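Local coordinates for FAD-binding PCMH-type domain-containing protein (Gibberella zeae, PDB 6YJO) that binds FAD covalently and probably works as an oxygen-dependent, FAD-linked oxidoreductase that oxidises oligosaccharides, at residues A[56-61]-A[66-71]; A[82-87]-A[114-119]. All blocks are in the same frame, centred on the assembly; numbering follows the deposited sequence.

Overall arrangement
From the N terminus, residues 56-61 take in the end of helix 52-57 and the loop that follows, and four residues further on the chain comes back past them as 66-71; contact 1 closes this short loop as the chain enters strand 71-73. Helix 78-90 follows, then strand 95-98, and contact 2 closes the longer loop in which strand 116-119 packs against that helix. The two loops are in series. They meet at strand 71-73 and its neighbour 116-119, the middle strand of the parallel sheet, through probable hydrogen bonds A70 N to H115 O (2.8 Å) and V117 N to A71 O (2.9 Å). Contact 1 brings Y61 to the flavin; contact 2 packs helix 78-90 on the middle strand.

Contact 1 of 2, residues A[56-61]-A[66-71]; sequences KEVKPY and AYTPAA. With FAD (flavin-adenine dinucleotide), chain C.
V58 spreads its two methyl branches over the returning chain. CG1, anti to the backbone N (chi1 158°), reaches the backbone at Y67, its tip 3.2 Å from Y67 O, and passes more loosely by T68 CG2. CG2, beside the backbone N, goes to the P69 ring: V58 CG2 and P69 CG are 4.0 Å apart, and the two side chains pass alongside, pointing opposite ways. One branch thus meets the backbone carbonyl of Y67 and the other the P69 ring. Two residues on, P60 makes the second patch. Its ring tip comes over the backbone of A66, with P60 CG 3.8 Å from A66 CA, while P60 CD lies 3.9 Å from the methyl carbon A66 CB. No hydrogen bond crosses between 56-61 and 66-71; the polar ends have partners outside the two segments, T68 OG1 with N113, and E57 OE1 with R337 (a salt bridge) and Q53.

Y61 meets the cofactor instead of 66-71. With CG anti to the backbone N (chi1 174°), its ring extends to the dimethylbenzene end of the isoalloxazine, which it meets obliquely. Y61 CE2 approaches the methyl carbon C8M of FAD at 3.4 Å. Y61 OH lies 3.5 Å from FAD C7M, the neighbouring methyl carbon. The same ring also meets H102, one of the two residues bonded covalently to the flavin, with the planes at about 35°. P60 O is hydrogen-bonded to H342, and the backbone of Y61 to S343, which ties this part of the chain to a loop far along the sequence. A short loop, closed by apolar packing, thus leads into the first strand of the FAD-binding PCMH-type domain, with Y61 lining the flavin pocket.

Contact 2 of 2, residues A[82-87]-A[114-119]; sequences SDAVKC and GHLVIV
A84 turns its methyl group to the strand and meets I118 there, the closest apolar pair of the contact, with CB 3.8 Å from I118 CD1. The same CD1 also touches V85, at 3.9 Å from V85 CG2, so the end of the isoleucine bridges two consecutive helix residues; the valine lies crosswise to the isoleucine. I118 CG1 stands beside the backbone N (chi1 -60°), and the extended chain beyond it (chi2 174°) carries CD1 out to the helix. L116, two residues earlier on the same strand face, adds a looser apolar touch to A84 CB.

Strand 71-73, helix 78-90 and strand 95-98 form a beta-alpha-beta crossover that passes over the middle strand of the parallel sheet. Helix 82-87 packs there antiparallel to strand 116-119, at 173° with the axes 9.5 Å apart.

Against the backbone, L116 CD2 lies 3.1 Å from A84 O, an apolar methyl against a carbonyl. No hydrogen bond links the two segments; within the helix, K86 N donates to S82 O and C87 N to D83 O.

The covalent tie lies beside the packing: C87 is disulfide-bonded to C38 of helix 32-41, whose L39 touches both A84 and C87.

Contact 1 of 2, residues A[56-61]-A[66-71]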
loop_
_atom_site.group_PDB
_atom_site.type_symbol
_atom_site.label_atom_id
_atom_site.label_comp_id
_atom_site.label_asym_id
_atom_site.label_seq_id
_atom_site.Cartn_x
_atom_site.Cartn_y
_atom_site.Cartn_z
ATOM N N LYS A 56 -2.955 4.634 -24.325
ATOM C CA LYS A 56 -1.854 4.784 -23.385
ATOM C C LYS A 56 -2.339 4.915 -21.947
ATOM O O LYS A 56 -1.593 4.574 -21.024
ATOM C CB LYS A 56 -1.022 6.010 -23.783
ATOM C CG LYS A 56 0.402 6.046 -23.242
ATOM C CD LYS A 56 1.143 7.281 -23.738
ATOM C CE LYS A 56 1.592 7.154 -25.188
ATOM N NZ LYS A 56 2.752 6.243 -25.355
ATOM N N GLU A 57 -3.573 5.385 -21.745
ATOM C CA GLU A 57 -4.145 5.552 -20.416
ATOM C C GLU A 57 -4.843 4.293 -19.923
ATOM O O GLU A 57 -4.905 4.062 -18.710
ATOM C CB GLU A 57 -5.147 6.713 -20.418
ATOM C CG GLU A 57 -5.426 7.285 -19.042
ATOM C CD GLU A 57 -4.222 7.992 -18.454
ATOM O OE1 GLU A 57 -3.856 9.068 -18.971
ATOM O OE2 GLU A 57 -3.632 7.463 -17.489
ATOM N N VAL A 58 -5.368 3.479 -20.844
ATOM C CA VAL A 58 -6.062 2.243 -20.488
ATOM C C VAL A 58 -5.095 1.110 -20.181
ATOM O O VAL A 58 -5.515 0.073 -19.651
ATOM C CB VAL A 58 -7.036 1.911 -21.636
ATOM C CG1 VAL A 58 -7.409 0.437 -21.654
ATOM C CG2 VAL A 58 -8.285 2.784 -21.528
ATOM N N LYS A 59 -3.816 1.286 -20.477
ATOM C CA LYS A 59 -2.789 0.300 -20.162
ATOM C C LYS A 59 -2.566 0.253 -18.653
ATOM O O LYS A 59 -2.053 1.230 -18.091
ATOM C CB LYS A 59 -1.489 0.659 -20.887
ATOM C CG LYS A 59 -0.663 -0.534 -21.359
ATOM C CD LYS A 59 0.812 -0.171 -21.461
ATOM C CE LYS A 59 1.598 -1.152 -22.314
ATOM N NZ LYS A 59 3.027 -1.231 -21.900
ATOM N N PRO A 60 -2.912 -0.835 -17.962
ATOM C CA PRO A 60 -2.776 -0.857 -16.500
ATOM C C PRO A 60 -1.311 -0.929 -16.091
ATOM O O PRO A 60 -0.426 -1.177 -16.912
ATOM C CB PRO A 60 -3.530 -2.129 -16.112
ATOM C CG PRO A 60 -3.238 -3.051 -17.255
ATOM C CD PRO A 60 -3.229 -2.174 -18.491
ATOM N N TYR A 61 -1.050 -0.717 -14.795
ATOM C CA TYR A 61 0.279 -1.027 -14.274
ATOM C C TYR A 61 0.535 -2.527 -14.341
ATOM O O TYR A 61 1.473 -2.980 -15.004
ATOM C CB TYR A 61 0.449 -0.529 -12.838
ATOM C CG TYR A 61 1.770 -0.983 -12.251
ATOM C CD1 TYR A 61 2.968 -0.401 -12.650
ATOM C CD2 TYR A 61 1.825 -2.014 -11.323
ATOM C CE1 TYR A 61 4.177 -0.823 -12.132
ATOM C CE2 TYR A 61 3.034 -2.441 -10.796
ATOM C CZ TYR A 61 4.207 -1.843 -11.210
ATOM O OH TYR A 61 5.420 -2.248 -10.701
ATOM N N ALA A 66 -6.188 -5.924 -17.469
ATOM C CA ALA A 66 -6.575 -4.706 -18.159
ATOM C C ALA A 66 -8.093 -4.591 -18.177
ATOM O O ALA A 66 -8.816 -5.587 -18.061
ATOM C CB ALA A 66 -6.028 -4.679 -19.592
ATOM N N TYR A 67 -8.570 -3.354 -18.317
ATOM C CA TYR A 67 -9.996 -3.070 -18.408
ATOM C C TYR A 67 -10.192 -1.860 -19.310
ATOM O O TYR A 67 -9.243 -1.140 -19.628
ATOM C CB TYR A 67 -10.609 -2.839 -17.024
ATOM C CG TYR A 67 -10.439 -4.022 -16.109
ATOM C CD1 TYR A 67 -11.262 -5.130 -16.220
ATOM C CD2 TYR A 67 -9.442 -4.041 -15.145
ATOM C CE1 TYR A 67 -11.104 -6.220 -15.393
ATOM C CE2 TYR A 67 -9.281 -5.126 -14.311
ATOM C CZ TYR A 67 -10.112 -6.210 -14.440
ATOM O OH TYR A 67 -9.950 -7.292 -13.612
ATOM N N THR A 68 -11.440 -1.643 -19.719
ATOM C CA THR A 68 -11.792 -0.581 -20.661
ATOM C C THR A 68 -12.902 0.282 -20.068
ATOM O O THR A 68 -14.091 -0.054 -20.194
ATOM C CB THR A 68 -12.206 -1.157 -22.012
ATOM O OG1 THR A 68 -13.158 -2.215 -21.829
ATOM C CG2 THR A 68 -10.976 -1.688 -22.736
ATOM N N PRO A 69 -12.548 1.373 -19.380
ATOM C CA PRO A 69 -13.531 2.398 -19.007
ATOM C C PRO A 69 -14.653 2.655 -20.001
ATOM O O PRO A 69 -14.512 2.420 -21.204
ATOM C CB PRO A 69 -12.652 3.653 -18.866
ATOM C CG PRO A 69 -11.186 3.128 -18.778
ATOM C CD PRO A 69 -11.280 1.633 -18.690
ATOM N N ALA A 70 -15.782 3.146 -19.483
ATOM C CA ALA A 70 -16.778 3.796 -20.327
ATOM C C ALA A 70 -16.306 5.186 -20.731
ATOM O O ALA A 70 -16.459 5.583 -21.890
ATOM C CB ALA A 70 -18.118 3.861 -19.591
ATOM N N ALA A 71 -15.715 5.923 -19.790
ATOM C CA ALA A 71 -14.969 7.135 -20.094
ATOM C C ALA A 71 -13.853 7.296 -19.071
ATOM O O ALA A 71 -13.891 6.716 -17.982
ATOM C CB ALA A 71 -15.863 8.381 -20.100
HETATM P PA FAD C . -4.364 3.130 -7.854
HETATM O O1A FAD C . -4.650 1.948 -8.701
HETATM O O2A FAD C . -4.455 4.473 -8.596
HETATM O O5B FAD C . -5.295 3.147 -6.582
HETATM C C5B FAD C . -5.461 1.974 -5.759
HETATM C C4B FAD C . -6.754 2.082 -4.997
HETATM O O4B FAD C . -6.904 3.434 -4.497
HETATM C C3B FAD C . -8.005 1.799 -5.822
HETATM O O3B FAD C . -9.012 1.189 -5.023
HETATM C C2B FAD C . -8.412 3.197 -6.283
HETATM O O2B FAD C . -9.795 3.279 -6.590
HETATM C C1B FAD C . -8.080 4.011 -5.035
HETATM N N9A FAD C . -7.843 5.430 -5.293
HETATM C C8A FAD C . -6.842 5.993 -6.042
HETATM N N7A FAD C . -6.888 7.301 -6.106
HETATM C C5A FAD C . -8.005 7.625 -5.342
HETATM C C6A FAD C . -8.599 8.856 -5.013
HETATM N N6A FAD C . -8.144 10.042 -5.423
HETATM N N1A FAD C . -9.703 8.824 -4.234
HETATM C C2A FAD C . -10.165 7.643 -3.819
HETATM N N3A FAD C . -9.687 6.422 -4.064
HETATM C C4A FAD C . -8.597 6.481 -4.842
HETATM N N1 FAD C . 2.692 -0.706 -0.506
HETATM C C2 FAD C . 3.295 -0.614 0.716
HETATM O O2 FAD C . 2.638 -0.581 1.762
HETATM N N3 FAD C . 4.678 -0.553 0.796
HETATM C C4 FAD C . 5.555 -0.577 -0.271
HETATM O O4 FAD C . 6.768 -0.517 -0.080
HETATM C C4X FAD C . 4.903 -0.676 -1.563
HETATM N N5 FAD C . 5.654 -0.705 -2.627
HETATM C C5X FAD C . 5.028 -0.793 -3.861
HETATM C C6 FAD C . 5.806 -0.856 -5.010
HETATM C C7 FAD C . 5.230 -0.917 -6.273
HETATM C C7M FAD C . 6.115 -0.958 -7.490
HETATM C C8 FAD C . 3.831 -0.990 -6.388
HETATM C C8M FAD C . 3.163 -1.068 -7.734
HETATM C C9 FAD C . 3.046 -0.952 -5.239
HETATM C C9A FAD C . 3.632 -0.860 -3.984
HETATM N N10 FAD C . 2.862 -0.814 -2.806
HETATM C C10 FAD C . 3.464 -0.732 -1.577
HETATM C "C1'" FAD C . 1.398 -0.912 -2.863
HETATM C "C2'" FAD C . 0.686 0.432 -2.866
HETATM O "O2'" FAD C . 0.666 0.973 -1.546
HETATM C "C3'" FAD C . -0.752 0.220 -3.339
HETATM O "O3'" FAD C . -0.707 -0.432 -4.604
HETATM C "C4'" FAD C . -1.568 1.502 -3.482
HETATM O "O4'" FAD C . -2.890 1.301 -2.982
HETATM C "C5'" FAD C . -1.631 1.944 -4.926
HETATM O "O5'" FAD C . -2.082 3.310 -4.983
HETATM P P FAD C . -2.115 4.085 -6.344
HETATM O O1P FAD C . -2.952 5.358 -6.192
HETATM O O2P FAD C . -0.729 4.256 -6.849
HETATM O O3P FAD C . -2.900 3.023 -7.254
#

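Contact 2 of 2, residues A[82-87]-A[114-119]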
loop_
_atom_site.group_PDB
_atom_site.type_symbol
_atom_site.label_atom_id
_atom_site.label_comp_id
_atom_site.label_asym_id
_atom_site.label_seq_id
_atom_site.Cartn_x
_atom_site.Cartn_y
_atom_site.Cartn_z
ATOM N N SER A 82 -15.888 16.863 -8.899
ATOM C CA SER A 82 -17.286 16.958 -8.494
ATOM C C SER A 82 -18.210 16.823 -9.697
ATOM O O SER A 82 -19.161 16.032 -9.681
ATOM C CB SER A 82 -17.538 18.279 -7.764
ATOM O OG SER A 82 -18.889 18.374 -7.346
ATOM N N ASP A 83 -17.939 17.581 -10.762
ATOM C CA ASP A 83 -18.755 17.474 -11.965
ATOM C C ASP A 83 -18.632 16.089 -12.594
ATOM O O ASP A 83 -19.623 15.528 -13.071
ATOM C CB ASP A 83 -18.356 18.557 -12.969
ATOM C CG ASP A 83 -18.833 19.939 -12.557
ATOM O OD1 ASP A 83 -19.584 20.041 -11.561
ATOM O OD2 ASP A 83 -18.458 20.923 -13.226
ATOM N N ALA A 84 -17.425 15.518 -12.595
ATOM C CA ALA A 84 -17.245 14.181 -13.152
ATOM C C ALA A 84 -18.022 13.151 -12.347
ATOM O O ALA A 84 -18.622 12.234 -12.918
ATOM C CB ALA A 84 -15.759 13.820 -13.191
ATOM N N VAL A 85 -18.034 13.295 -11.019
ATOM C CA VAL A 85 -18.805 12.386 -10.179
ATOM C C VAL A 85 -20.296 12.575 -10.422
ATOM O O VAL A 85 -21.059 11.602 -10.393
ATOM C CB VAL A 85 -18.424 12.591 -8.698
ATOM C CG1 VAL A 85 -19.617 12.358 -7.775
ATOM C CG2 VAL A 85 -17.267 11.667 -8.324
ATOM N N LYS A 86 -20.739 13.812 -10.668
ATOM C CA LYS A 86 -22.145 14.035 -10.994
ATOM C C LYS A 86 -22.494 13.447 -12.358
ATOM O O LYS A 86 -23.561 12.848 -12.522
ATOM C CB LYS A 86 -22.468 15.529 -10.954
ATOM C CG LYS A 86 -22.692 16.088 -9.558
ATOM C CD LYS A 86 -23.055 17.566 -9.606
ATOM C CE LYS A 86 -22.267 18.369 -8.582
ATOM N NZ LYS A 86 -22.514 19.835 -8.704
ATOM N N CYS A 87 -21.616 13.613 -13.352
ATOM C CA CYS A 87 -21.849 12.981 -14.645
ATOM C C CYS A 87 -21.844 11.462 -14.537
ATOM O O CYS A 87 -22.374 10.786 -15.427
ATOM C CB CYS A 87 -20.803 13.427 -15.670
ATOM S SG CYS A 87 -21.137 15.028 -16.454
ATOM N N GLY A 114 -16.592 -0.658 -17.983
ATOM C CA GLY A 114 -17.808 0.121 -17.916
ATOM C C GLY A 114 -17.874 1.097 -16.765
ATOM O O GLY A 114 -18.977 1.468 -16.349
ATOM N N HIS A 115 -16.730 1.529 -16.240
ATOM C CA HIS A 115 -16.668 2.566 -15.222
ATOM C C HIS A 115 -16.292 3.895 -15.856
ATOM O O HIS A 115 -15.566 3.940 -16.851
ATOM C CB HIS A 115 -15.628 2.234 -14.144
ATOM C CG HIS A 115 -16.100 1.265 -13.108
ATOM N ND1 HIS A 115 -15.748 1.372 -11.779
ATOM C CD2 HIS A 115 -16.874 0.158 -13.203
ATOM C CE1 HIS A 115 -16.294 0.380 -11.099
ATOM N NE2 HIS A 115 -16.983 -0.371 -11.940
ATOM N N LEU A 116 -16.785 4.981 -15.267
ATOM C CA LEU A 116 -16.122 6.266 -15.422
ATOM C C LEU A 116 -14.908 6.263 -14.509
ATOM O O LEU A 116 -15.026 6.009 -13.308
ATOM C CB LEU A 116 -17.054 7.429 -15.074
ATOM C CG LEU A 116 -16.376 8.800 -14.908
ATOM C CD1 LEU A 116 -15.772 9.304 -16.223
ATOM C CD2 LEU A 116 -17.352 9.825 -14.344
ATOM N N VAL A 117 -13.737 6.506 -15.081
ATOM C CA VAL A 117 -12.480 6.445 -14.345
ATOM C C VAL A 117 -11.884 7.843 -14.290
ATOM O O VAL A 117 -11.505 8.405 -15.324
ATOM C CB VAL A 117 -11.507 5.434 -14.975
ATOM C CG1 VAL A 117 -10.148 5.522 -14.308
ATOM C CG2 VAL A 117 -12.065 4.024 -14.848
ATOM N N ILE A 118 -11.799 8.390 -13.082
ATOM C CA ILE A 118 -11.357 9.759 -12.839
ATOM C C ILE A 118 -9.872 9.686 -12.497
ATOM O O ILE A 118 -9.495 9.299 -11.387
ATOM C CB ILE A 118 -12.174 10.416 -11.721
ATOM C CG1 ILE A 118 -13.663 10.444 -12.096
ATOM C CG2 ILE A 118 -11.671 11.827 -11.429
ATOM C CD1 ILE A 118 -14.583 10.935 -10.991
ATOM N N VAL A 119 -9.025 10.047 -13.459
ATOM C CA VAL A 119 -7.576 9.982 -13.301
ATOM C C VAL A 119 -7.104 11.294 -12.684
ATOM O O VAL A 119 -7.043 12.326 -13.358
ATOM C CB VAL A 119 -6.880 9.716 -14.643
ATOM C CG1 VAL A 119 -5.362 9.844 -14.498
ATOM C CG2 VAL A 119 -7.250 8.336 -15.179
#